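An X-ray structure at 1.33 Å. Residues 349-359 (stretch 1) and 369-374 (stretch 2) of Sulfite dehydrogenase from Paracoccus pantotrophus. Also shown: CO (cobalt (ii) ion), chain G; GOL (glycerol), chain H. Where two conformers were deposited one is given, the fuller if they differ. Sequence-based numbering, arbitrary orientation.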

# COMPACT_ATOMS: atom_id res chain seq x y z
N GLY A 349 -20.22 -3.99 21.39
CA GLY A 349 -20.33 -5.13 22.31
C GLY A 349 -20.60 -6.44 21.59
O GLY A 349 -20.61 -7.49 22.20
N TYR A 350 -20.84 -6.39 20.29
CA TYR A 350 -21.04 -7.59 19.48
C TYR A 350 -19.80 -8.48 19.51
O TYR A 350 -18.68 -8.01 19.24
CB TYR A 350 -21.38 -7.16 18.05
CG TYR A 350 -21.68 -8.28 17.09
CD1 TYR A 350 -20.66 -9.02 16.51
CD2 TYR A 350 -22.98 -8.54 16.68
CE1 TYR A 350 -20.93 -10.03 15.61
CE2 TYR A 350 -23.26 -9.53 15.76
CZ TYR A 350 -22.23 -10.27 15.22
OH TYR A 350 -22.49 -11.28 14.29
N VAL A 351 -20.04 -9.76 19.78
CA VAL A 351 -19.04 -10.80 19.83
C VAL A 351 -19.27 -11.75 18.66
O VAL A 351 -20.36 -12.31 18.48
CB VAL A 351 -19.11 -11.59 21.14
CG1 VAL A 351 -18.03 -12.67 21.16
CG2 VAL A 351 -19.03 -10.64 22.34
N GLN A 352 -18.25 -11.91 17.83
CA GLN A 352 -18.30 -12.83 16.71
C GLN A 352 -18.89 -14.18 17.11
O GLN A 352 -18.36 -14.83 18.00
CB GLN A 352 -16.90 -13.01 16.12
CG GLN A 352 -16.87 -13.77 14.83
CD GLN A 352 -15.46 -14.10 14.37
OE1 GLN A 352 -14.48 -13.71 15.01
NE2 GLN A 352 -15.34 -14.82 13.26
N PRO A 353 -19.93 -14.64 16.40
CA PRO A 353 -20.59 -15.89 16.76
C PRO A 353 -19.90 -17.12 16.16
O PRO A 353 -19.17 -17.01 15.17
CB PRO A 353 -21.98 -15.74 16.14
CG PRO A 353 -21.75 -14.93 14.92
CD PRO A 353 -20.70 -13.93 15.36
N THR A 354 -20.20 -18.29 16.71
CA THR A 354 -19.83 -19.53 16.05
C THR A 354 -20.68 -19.77 14.81
O THR A 354 -21.78 -19.21 14.67
CB THR A 354 -19.98 -20.75 16.97
OG1 THR A 354 -21.35 -20.91 17.34
CG2 THR A 354 -19.09 -20.62 18.19
N LYS A 355 -20.19 -20.62 13.93
CA LYS A 355 -20.96 -21.07 12.75
C LYS A 355 -22.28 -21.70 13.21
O LYS A 355 -23.35 -21.43 12.64
CB LYS A 355 -20.16 -22.09 11.91
CG LYS A 355 -18.83 -21.58 11.35
CD LYS A 355 -18.06 -22.69 10.62
CE LYS A 355 -18.53 -22.73 9.16
NZ LYS A 355 -17.81 -23.70 8.25
N ASP A 356 -22.21 -22.53 14.24
CA ASP A 356 -23.42 -23.17 14.75
C ASP A 356 -24.42 -22.15 15.30
O ASP A 356 -25.62 -22.31 15.11
CB ASP A 356 -23.05 -24.18 15.84
CG ASP A 356 -22.50 -25.47 15.29
OD1 ASP A 356 -22.71 -25.75 14.10
OD2 ASP A 356 -21.87 -26.22 16.07
N ALA A 357 -23.94 -21.11 15.98
CA ALA A 357 -24.85 -20.09 16.50
C ALA A 357 -25.56 -19.36 15.36
O ALA A 357 -26.75 -19.04 15.45
CB ALA A 357 -24.11 -19.08 17.41
N LEU A 358 -24.82 -19.09 14.29
CA LEU A 358 -25.43 -18.48 13.10
C LEU A 358 -26.46 -19.39 12.45
O LEU A 358 -27.57 -18.94 12.15
CB LEU A 358 -24.36 -18.09 12.10
CG LEU A 358 -23.56 -16.84 12.44
CD1 LEU A 358 -22.31 -16.80 11.57
CD2 LEU A 358 -24.39 -15.61 12.23
N ARG A 359 -26.10 -20.65 12.24
CA ARG A 359 -26.98 -21.61 11.58
C ARG A 359 -28.24 -21.92 12.41
O ARG A 359 -29.29 -22.18 11.83
CB ARG A 359 -26.24 -22.89 11.20
CG ARG A 359 -25.24 -22.70 10.12
CD ARG A 359 -24.66 -23.97 9.58
NE ARG A 359 -23.84 -24.69 10.55
CZ ARG A 359 -22.62 -25.19 10.33
NH1 ARG A 359 -22.01 -25.07 9.17
NH2 ARG A 359 -22.02 -25.84 11.32
N HIS A 369 -22.90 -13.32 4.24
CA HIS A 369 -22.78 -12.91 5.63
C HIS A 369 -22.37 -14.01 6.61
O HIS A 369 -22.82 -14.05 7.74
CB HIS A 369 -24.05 -12.19 6.10
CG HIS A 369 -24.33 -10.94 5.32
ND1 HIS A 369 -23.66 -9.75 5.53
CD2 HIS A 369 -25.22 -10.69 4.32
CE1 HIS A 369 -24.09 -8.84 4.67
NE2 HIS A 369 -25.05 -9.38 3.93
N ASN A 370 -21.48 -14.90 6.17
CA ASN A 370 -20.89 -15.88 7.07
C ASN A 370 -19.71 -15.29 7.84
O ASN A 370 -18.57 -15.32 7.38
CB ASN A 370 -20.45 -17.12 6.31
CG ASN A 370 -19.95 -18.20 7.24
OD1 ASN A 370 -19.92 -18.01 8.47
ND2 ASN A 370 -19.54 -19.33 6.67
N ASN A 371 -20.00 -14.80 9.04
CA ASN A 371 -18.94 -14.31 9.91
C ASN A 371 -18.62 -15.28 11.05
O ASN A 371 -18.02 -14.88 12.04
CB ASN A 371 -19.22 -12.91 10.46
CG ASN A 371 -20.46 -12.82 11.32
OD1 ASN A 371 -21.49 -13.43 11.03
ND2 ASN A 371 -20.36 -12.04 12.40
N GLY A 372 -18.98 -16.55 10.91
CA GLY A 372 -18.74 -17.53 11.96
C GLY A 372 -17.26 -17.74 12.28
O GLY A 372 -16.38 -17.60 11.44
N ILE A 373 -17.00 -18.09 13.53
CA ILE A 373 -15.66 -18.39 14.00
C ILE A 373 -15.07 -19.53 13.19
O ILE A 373 -15.69 -20.58 13.03
CB ILE A 373 -15.67 -18.74 15.52
CG1 ILE A 373 -16.00 -17.49 16.35
CG2 ILE A 373 -14.39 -19.37 16.00
CD1 ILE A 373 -16.34 -17.81 17.82
N GLN A 374 -13.86 -19.32 12.70
CA GLN A 374 -13.09 -20.31 11.97
C GLN A 374 -12.23 -21.13 12.92
O GLN A 374 -11.63 -20.58 13.85
CB GLN A 374 -12.17 -19.58 10.97
CG GLN A 374 -11.25 -20.51 10.18
CD GLN A 374 -11.97 -21.46 9.25
OE1 GLN A 374 -11.86 -22.70 9.35
NE2 GLN A 374 -12.73 -20.90 8.36
CO CO G . -26.29 -8.44 2.44
C1 GOL H . -17.25 -22.85 15.35
O1 GOL H . -17.62 -21.74 14.51
C2 GOL H . -18.15 -24.11 15.26
O2 GOL H . -19.54 -23.80 15.37
C3 GOL H . -17.94 -24.85 13.94
O3 GOL H . -16.65 -25.37 13.86
O HOH W 1 -12.75 -16.73 13.48
O HOH W 2 -27.66 -7.44 1.11
O HOH W 3 -26.54 -10.26 1.39

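Residues 349-359 run as an extended loop into the first turn of a helix, and the irregular segment 369-374 lies against the junction, burying 490 Å² in all. The backbones come closest at Lys355 and Gly372, whose CA atoms are 4.3 Å apart. Here Pro353 O accepts a hydrogen bond from Ile373 N at 2.9 Å and also receives a CA-H...O contact from Gly372 CA at 3.3 Å. Glycine suits this position: an ideal CB would lie 2.8 Å from Lys355 CG, a clash.

Side chains extend the backbone pairing. Gln352, with chi1 and chi2 both t, is stretched out so that its amide reaches the neighbouring segment, where NE2 donates to Asn371 O at 2.9 Å; its OE1 is satisfied elsewhere in the structure. Asn371 leaves the backbone sideways, and with chi1 p the end of its side chain comes nearer stretch 1, where ND2 donates to Tyr350 OH at 2.9 Å. The t rotamer of Tyr350 carries the hydroxyl to this meeting point, and the amide nitrogen sits at the ring edge. Asn370 OD1 accepts from Gly372 N within its own segment at 3.0 Å, closing a tight turn from Asn370 to Gly372, while ND2 is bonded elsewhere in the structure.

Aliphatic side chains pack against backbone and side chain around these bonds. Leu358 points toward stretch 2 and lays CD1 3.4 Å from Gly372 N, covering the turn. Ile373, m at chi1 and t at chi2, extends CD1 to 3.6 Å from Gln352 O and 3.9 Å from Thr354 CG2. Thr354 adopts chi1 p, placing OG1 to cap the helix by accepting from Ala357 N at 2.9 Å. A glycerol, probably from the crystallisation liquor, bridges the segments: its O1 accepts from Lys355 N at 2.9 Å and donates to Ile373 O at 2.7 Å.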